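Local atomic coordinates of sensor protein (Rhodopseudomonas palustris, PDB entry 2OOL), a protein that probably acts as a light-sensing histidine kinase, a bacteriophytochrome whose chromophore-binding part, made of PAS and GAF domains, holds a biliverdin-derived bilin. Residues V151-R154 with R155-A159; Y308-R311 with Q312-L316; T322-I325 with G326-E329. One frame throughout, in Å; residues are numbered along the deposited sequence.

Interaction 1: residues V151-R154 with R155-A159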
loop_
_atom_site.group_PDB
_atom_site.type_symbol
_atom_site.label_atom_id
_atom_site.label_comp_id
_atom_site.label_asym_id
_atom_site.label_seq_id
_atom_site.Cartn_x
_atom_site.Cartn_y
_atom_site.Cartn_z
ATOM N N VAL A 151 -0.613 7.438 -3.172
ATOM C CA VAL A 151 -0.786 8.653 -3.967
ATOM C C VAL A 151 -1.255 8.285 -5.387
ATOM O O VAL A 151 -2.095 8.957 -5.943
ATOM C CB VAL A 151 0.422 9.698 -3.893
ATOM C CG1 VAL A 151 1.189 9.621 -2.565
ATOM C CG2 VAL A 151 1.362 9.653 -5.120
ATOM N N ALA A 152 -0.763 7.183 -5.941
ATOM C CA ALA A 152 -1.263 6.646 -7.232
ATOM C C ALA A 152 -2.776 6.334 -7.227
ATOM O O ALA A 152 -3.475 6.718 -8.149
ATOM C CB ALA A 152 -0.476 5.412 -7.634
ATOM N N ILE A 153 -3.269 5.626 -6.214
ATOM C CA ILE A 153 -4.709 5.303 -6.111
ATOM C C ILE A 153 -5.552 6.583 -6.091
ATOM O O ILE A 153 -6.574 6.691 -6.748
ATOM C CB ILE A 153 -5.047 4.539 -4.802
ATOM C CG1 ILE A 153 -4.576 3.090 -4.852
ATOM C CG2 ILE A 153 -6.566 4.570 -4.512
ATOM C CD1 ILE A 153 -4.799 2.333 -3.507
ATOM N N ARG A 154 -5.125 7.535 -5.283
ATOM C CA ARG A 154 -5.779 8.830 -5.222
ATOM C C ARG A 154 -5.770 9.594 -6.571
ATOM O O ARG A 154 -6.762 10.244 -6.927
ATOM C CB ARG A 154 -5.101 9.652 -4.132
ATOM C CG ARG A 154 -5.757 10.961 -3.822
ATOM C CD ARG A 154 -4.779 11.789 -3.025
ATOM N NE ARG A 154 -3.845 12.508 -3.893
ATOM C CZ ARG A 154 -2.628 12.922 -3.532
ATOM N NH1 ARG A 154 -2.151 12.650 -2.312
ATOM N NH2 ARG A 154 -1.874 13.616 -4.398
ATOM N N ARG A 155 -4.666 9.506 -7.309
ATOM C CA ARG A 155 -4.542 10.195 -8.593
ATOM C C ARG A 155 -5.405 9.528 -9.641
ATOM O O ARG A 155 -6.060 10.190 -10.444
ATOM C CB ARG A 155 -3.099 10.207 -9.086
ATOM C CG ARG A 155 -2.285 11.321 -8.487
ATOM C CD ARG A 155 -0.778 11.114 -8.667
ATOM N NE ARG A 155 -0.039 12.124 -7.890
ATOM C CZ ARG A 155 1.289 12.273 -7.878
ATOM N NH1 ARG A 155 2.082 11.484 -8.619
ATOM N NH2 ARG A 155 1.828 13.211 -7.112
ATOM N N LEU A 156 -5.386 8.207 -9.629
ATOM C CA LEU A 156 -6.184 7.426 -10.541
ATOM C C LEU A 156 -7.636 7.834 -10.371
ATOM O O LEU A 156 -8.348 7.998 -11.344
ATOM C CB LEU A 156 -6.001 5.936 -10.227
ATOM C CG LEU A 156 -5.616 4.948 -11.321
ATOM C CD1 LEU A 156 -4.800 5.514 -12.405
ATOM C CD2 LEU A 156 -4.870 3.718 -10.679
ATOM N N GLN A 157 -8.048 8.072 -9.129
ATOM C CA GLN A 157 -9.446 8.353 -8.824
ATOM C C GLN A 157 -9.951 9.737 -9.223
ATOM O O GLN A 157 -11.165 9.936 -9.271
ATOM C CB GLN A 157 -9.724 8.120 -7.341
ATOM C CG GLN A 157 -9.606 6.646 -6.898
ATOM C CD GLN A 157 -10.565 6.320 -5.781
ATOM O OE1 GLN A 157 -10.182 6.275 -4.595
ATOM N NE2 GLN A 157 -11.839 6.123 -6.142
ATOM N N THR A 158 -9.043 10.685 -9.490
ATOM C CA THR A 158 -9.419 11.973 -10.097
ATOM C C THR A 158 -8.923 12.143 -11.538
ATOM O O THR A 158 -8.917 13.252 -12.048
ATOM C CB THR A 158 -8.914 13.184 -9.251
ATOM O OG1 THR A 158 -7.507 13.060 -9.010
ATOM C CG2 THR A 158 -9.690 13.306 -7.912
ATOM N N ALA A 159 -8.520 11.060 -12.200
ATOM C CA ALA A 159 -8.165 11.095 -13.627
ATOM C C ALA A 159 -9.388 11.469 -14.459
ATOM O O ALA A 159 -10.453 10.878 -14.274
ATOM C CB ALA A 159 -7.638 9.730 -14.072
#
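Val151 and Arg155 meet through side chains and backbone, one helical turn apart. Arg155 N donates to Val151 O at 3.0 Å. Leu156 N bonds to Ala152 O at 2.8 Å. Gln157 N follows to Ile153 O at 3.1 Å. Beyond this the pattern fades: Arg154 O receives two weak bonds, from Gln157 N and Thr158 N.

The main side-chain contact is apolar against flat. Val151 CG2 sits over the centre of one face of the Arg155 guanidinium, 3.8 Å from CZ of Arg155. The arginine leaves the backbone with CG beside its own N (chi1 -83°). It then runs extended from CG to NE, back along the helix, and its CG and CD pass the carbonyl of Val151. Arg154 bends at chi3, and its guanidinium comes near: Arg154 NH2 is 4.2 Å from Arg155 NE. These are like charges close together. Arg154 NH1 also forms a long, weak ion pair with Glu315 of the second subunit.

Gln157 lies alongside Ile153, pointing the same way. Its CG is pressed to 3.0 Å from Ile153 O, a tight contact, and its OE1 is buried with no polar partner in the model.

Leu156 and Ile153 pack on Val320 of helix 308-332, while Arg155 rests on Ile168 of helix 162-177. Across the dimer, Arg154 packs on Gln319 of the second subunit and Gln157 on Trp323 of the second subunit. This is the C-terminal part of an amphipathic helix in the helical bundle of a phytochrome dimer interface.

Interaction 2: residues Y308-R311 with Q312-L316; sequences YEVR and QACEL
Gln312 N bonds to Tyr308 O at 2.9 Å, and the i to i+4 ladder continues with Ala313 N to Glu309 O, Cys314 N to Val310 O at 3.0 Å and Glu315 N to Arg311 O. Val310 O also receives a weak second bond from Ala313 N.

The side-chain contact is an aromatic ring against an amide. Tyr308 (chi1 -166°, CG anti to the backbone N) projects outward and leans toward the next turn, which brings its CD2 and CE2 to the Gln312 side chain. Tyr308 CE2 lies 3.6 Å from Gln312 CD. The ring and amide planes are 47° apart, so the two groups meet obliquely and do not stack. The Gln312 chain is extended beyond CG, and its OE1 turns back to 3.7 Å from Glu309 CA. On another side of the helix, Cys314 SG is 4.4 Å from Val310 CG1.

The Arg311 side chain bends at chi3, and its polar end is held outside the turn. Its NH1 bonds to Val306 O just before the helix, and its NH2 makes a salt bridge with Glu134. Tyr308 packs on Ile121 and Asn119 of strand 114-125. Gln312 packs on Arg154 of the second subunit.

The first turns of helix 308-332, the C-terminal helix of the GAF domain, thus face both the PAS-domain sheet and the helical dimer interface of a phytochrome.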
loop_
_atom_site.group_PDB
_atom_site.type_symbol
_atom_site.label_atom_id
_atom_site.label_comp_id
_atom_site.label_asym_id
_atom_site.label_seq_id
_atom_site.Cartn_x
_atom_site.Cartn_y
_atom_site.Cartn_z
ATOM N N TYR A 308 5.720 -11.773 -4.551
ATOM C CA TYR A 308 4.287 -11.923 -4.525
ATOM C C TYR A 308 3.579 -10.630 -4.084
ATOM O O TYR A 308 2.518 -10.266 -4.633
ATOM C CB TYR A 308 3.917 -13.023 -3.572
ATOM C CG TYR A 308 2.504 -13.504 -3.690
ATOM C CD1 TYR A 308 2.146 -14.393 -4.683
ATOM C CD2 TYR A 308 1.540 -13.090 -2.799
ATOM C CE1 TYR A 308 0.852 -14.863 -4.778
ATOM C CE2 TYR A 308 0.245 -13.560 -2.882
ATOM C CZ TYR A 308 -0.092 -14.427 -3.877
ATOM O OH TYR A 308 -1.387 -14.908 -3.972
ATOM N N GLU A 309 4.141 -9.978 -3.059
ATOM C CA GLU A 309 3.551 -8.800 -2.472
ATOM C C GLU A 309 3.581 -7.617 -3.465
ATOM O O GLU A 309 2.628 -6.844 -3.509
ATOM C CB GLU A 309 4.280 -8.387 -1.163
ATOM C CG GLU A 309 4.196 -9.393 0.011
ATOM C CD GLU A 309 5.390 -10.349 0.082
ATOM O OE1 GLU A 309 5.933 -10.718 -0.991
ATOM O OE2 GLU A 309 5.791 -10.717 1.222
ATOM N N VAL A 310 4.643 -7.495 -4.262
ATOM C CA VAL A 310 4.668 -6.490 -5.313
ATOM C C VAL A 310 3.607 -6.749 -6.388
ATOM O O VAL A 310 2.975 -5.798 -6.882
ATOM C CB VAL A 310 6.060 -6.284 -5.914
ATOM C CG1 VAL A 310 5.992 -5.301 -7.119
ATOM C CG2 VAL A 310 7.020 -5.700 -4.831
ATOM N N ARG A 311 3.380 -8.018 -6.714
ATOM C CA ARG A 311 2.331 -8.425 -7.646
ATOM C C ARG A 311 0.965 -8.132 -7.090
ATOM O O ARG A 311 0.102 -7.676 -7.847
ATOM C CB ARG A 311 2.494 -9.903 -8.101
ATOM C CG ARG A 311 3.886 -10.120 -8.737
ATOM C CD ARG A 311 4.128 -11.351 -9.586
ATOM N NE ARG A 311 3.586 -12.616 -9.120
ATOM C CZ ARG A 311 4.208 -13.467 -8.290
ATOM N NH1 ARG A 311 5.379 -13.168 -7.722
ATOM N NH2 ARG A 311 3.641 -14.616 -7.996
ATOM N N GLN A 312 0.746 -8.331 -5.787
ATOM C CA GLN A 312 -0.520 -7.963 -5.169
ATOM C C GLN A 312 -0.760 -6.430 -5.244
ATOM O O GLN A 312 -1.924 -5.984 -5.291
ATOM C CB GLN A 312 -0.600 -8.390 -3.717
ATOM C CG GLN A 312 -0.681 -9.892 -3.461
ATOM C CD GLN A 312 -0.720 -10.197 -1.971
ATOM O OE1 GLN A 312 0.207 -9.835 -1.203
ATOM N NE2 GLN A 312 -1.798 -10.819 -1.544
ATOM N N ALA A 313 0.326 -5.650 -5.212
ATOM C CA ALA A 313 0.227 -4.190 -5.320
ATOM C C ALA A 313 -0.200 -3.781 -6.735
ATOM O O ALA A 313 -1.104 -3.003 -6.881
ATOM C CB ALA A 313 1.533 -3.512 -4.931
ATOM N N CYS A 314 0.450 -4.329 -7.755
ATOM C CA CYS A 314 0.035 -4.177 -9.140
ATOM C C CYS A 314 -1.433 -4.529 -9.381
ATOM O O CYS A 314 -2.090 -3.883 -10.200
ATOM C CB CYS A 314 0.938 -5.008 -10.075
ATOM S SG CYS A 314 2.757 -4.574 -9.996
ATOM N N GLU A 315 -1.936 -5.556 -8.706
ATOM C CA GLU A 315 -3.292 -6.028 -8.898
ATOM C C GLU A 315 -4.272 -5.015 -8.322
ATOM O O GLU A 315 -5.301 -4.731 -8.926
ATOM C CB GLU A 315 -3.510 -7.399 -8.258
ATOM C CG GLU A 315 -4.881 -7.964 -8.560
ATOM C CD GLU A 315 -5.164 -9.292 -7.829
ATOM O OE1 GLU A 315 -4.427 -9.658 -6.900
ATOM O OE2 GLU A 315 -6.152 -9.963 -8.179
ATOM N N LEU A 316 -3.924 -4.505 -7.138
ATOM C CA LEU A 316 -4.656 -3.409 -6.508
ATOM C C LEU A 316 -4.774 -2.205 -7.435
ATOM O O LEU A 316 -5.878 -1.651 -7.621
ATOM C CB LEU A 316 -3.982 -2.984 -5.212
ATOM C CG LEU A 316 -4.597 -1.839 -4.415
ATOM C CD1 LEU A 316 -6.070 -2.076 -4.049
ATOM C CD2 LEU A 316 -3.739 -1.589 -3.160
#

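Interaction 3: residues T322-I325 with G326-E329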
loop_
_atom_site.group_PDB
_atom_site.type_symbol
_atom_site.label_atom_id
_atom_site.label_comp_id
_atom_site.label_asym_id
_atom_site.label_seq_id
_atom_site.Cartn_x
_atom_site.Cartn_y
_atom_site.Cartn_z
ATOM N N THR A 322 -9.547 -0.284 -13.047
ATOM C CA THR A 322 -10.777 -0.920 -13.521
ATOM C C THR A 322 -12.025 -0.141 -13.117
ATOM O O THR A 322 -12.875 0.156 -13.957
ATOM C CB THR A 322 -10.848 -2.367 -13.014
ATOM O OG1 THR A 322 -9.633 -3.051 -13.387
ATOM C CG2 THR A 322 -12.082 -3.104 -13.581
ATOM N N TRP A 323 -12.133 0.231 -11.851
ATOM C CA TRP A 323 -13.246 1.080 -11.407
ATOM C C TRP A 323 -13.320 2.427 -12.149
ATOM O O TRP A 323 -14.415 2.895 -12.510
ATOM C CB TRP A 323 -13.108 1.369 -9.924
ATOM C CG TRP A 323 -14.092 2.324 -9.411
ATOM C CD1 TRP A 323 -13.888 3.627 -9.115
ATOM C CD2 TRP A 323 -15.458 2.048 -9.110
ATOM N NE1 TRP A 323 -15.047 4.195 -8.661
ATOM C CE2 TRP A 323 -16.032 3.248 -8.653
ATOM C CE3 TRP A 323 -16.260 0.904 -9.203
ATOM C CZ2 TRP A 323 -17.376 3.342 -8.271
ATOM C CZ3 TRP A 323 -17.601 0.994 -8.812
ATOM C CH2 TRP A 323 -18.141 2.206 -8.359
ATOM N N GLN A 324 -12.168 3.061 -12.358
ATOM C CA GLN A 324 -12.149 4.363 -12.990
ATOM C C GLN A 324 -12.480 4.321 -14.484
ATOM O O GLN A 324 -13.064 5.264 -15.023
ATOM C CB GLN A 324 -10.818 5.069 -12.768
ATOM C CG GLN A 324 -10.886 6.593 -13.014
ATOM C CD GLN A 324 -11.643 7.387 -11.938
ATOM O OE1 GLN A 324 -12.226 6.833 -10.996
ATOM N NE2 GLN A 324 -11.602 8.693 -12.069
ATOM N N ILE A 325 -12.098 3.250 -15.154
ATOM C CA ILE A 325 -12.515 3.019 -16.538
ATOM C C ILE A 325 -14.026 3.145 -16.649
ATOM O O ILE A 325 -14.534 3.877 -17.508
ATOM C CB ILE A 325 -12.098 1.612 -17.023
ATOM C CG1 ILE A 325 -10.589 1.588 -17.341
ATOM C CG2 ILE A 325 -12.930 1.243 -18.243
ATOM C CD1 ILE A 325 -9.914 0.209 -17.366
ATOM N N GLY A 326 -14.723 2.452 -15.751
ATOM C CA GLY A 326 -16.166 2.489 -15.665
ATOM C C GLY A 326 -16.705 3.878 -15.378
ATOM O O GLY A 326 -17.628 4.335 -16.065
ATOM N N VAL A 327 -16.126 4.557 -14.383
ATOM C CA VAL A 327 -16.542 5.932 -14.042
ATOM C C VAL A 327 -16.430 6.826 -15.269
ATOM O O VAL A 327 -17.321 7.654 -15.528
ATOM C CB VAL A 327 -15.731 6.528 -12.869
ATOM C CG1 VAL A 327 -16.247 7.902 -12.510
ATOM C CG2 VAL A 327 -15.792 5.611 -11.630
ATOM N N LEU A 328 -15.354 6.658 -16.031
ATOM C CA LEU A 328 -15.127 7.464 -17.232
ATOM C C LEU A 328 -16.093 7.114 -18.373
ATOM O O LEU A 328 -16.666 8.009 -18.982
ATOM C CB LEU A 328 -13.667 7.362 -17.688
ATOM C CG LEU A 328 -12.683 8.105 -16.775
ATOM C CD1 LEU A 328 -11.239 7.856 -17.172
ATOM C CD2 LEU A 328 -12.983 9.623 -16.741
ATOM N N GLU A 329 -16.270 5.823 -18.646
ATOM C CA GLU A 329 -17.255 5.341 -19.625
ATOM C C GLU A 329 -18.629 5.941 -19.300
ATOM O O GLU A 329 -19.211 6.663 -20.131
ATOM C CB GLU A 329 -17.290 3.781 -19.687
ATOM C CG GLU A 329 -16.630 3.178 -20.980
ATOM C CD GLU A 329 -15.965 1.780 -20.834
ATOM O OE1 GLU A 329 -14.786 1.633 -21.307
ATOM O OE2 GLU A 329 -16.606 0.832 -20.282
HETATM O O HOH W 1 -13.361 4.264 -20.033
#
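Ile325 O is gripped by two donors. Glu329 N reaches it at 2.8 Å. A water also donates to Ile325 O, at 2.8 Å. The same water donates to Glu329 OE1 at 3.3 Å, so it bridges the carbonyl and the carboxylate of the residue one turn on. Val327 N to Trp323 O and Leu328 N to Gln324 O are regular helical bonds. Gly326 N to Thr322 O is weak, stretched to 3.5 Å.

Glu329 lies beside Ile325, and the two side chains point the same way. Glu329 OE1 touches Ile325 CG2 at 3.6 Å. Trp323 and Val327 also pack closely. Val327 CG2 stands over one face of the indole, offset toward the rim, and is 3.4 Å from Trp323 NE1. It makes a CH-pi contact, 3.8 Å from the centroid of the Trp323 five-membered ring. The indole reaches that methyl because its CG is anti to the backbone N (chi1 174°). Gln324 crosses Val327 obliquely and sets its OE1 3.8 Å from Val327 CG2.

The turn sits late in helix 308-332. Gln324 NE2 makes weak bonds to Gln157 O and Ala159 O, where helix 142-157 gives way to the following loop. Trp323 meets Trp323 of the second subunit edge-to-face at the dimer interface. Toward the GAF sheet, Thr322 and Ile325 pack on Ile286 of strand 280-288, and Ile325 and Glu329 pack on Trp293 of strand 291-300.

How the interactions relate
Interactions 2 and 3 lie on the same helix, 308-332, with centres about 20 Å apart and no direct touch. Interaction 1, on helix 142-157, meets both. Ile153 CD1 of interaction 1 packs against Leu316 CD2 of interaction 2 at 4.1 Å; their centres are about 17 Å apart. Interaction 3 is nearer, with its centre about 12 Å from that of interaction 1. There Leu156 O lies 3.3 Å from Gln324 CG, and Ala159 O lies 3.7 Å from Leu328 CD2. All three contacts reach the second subunit. In interaction 2, the side chain of Arg311 is about 10 Å from the bound LBV, the bilin chromophore.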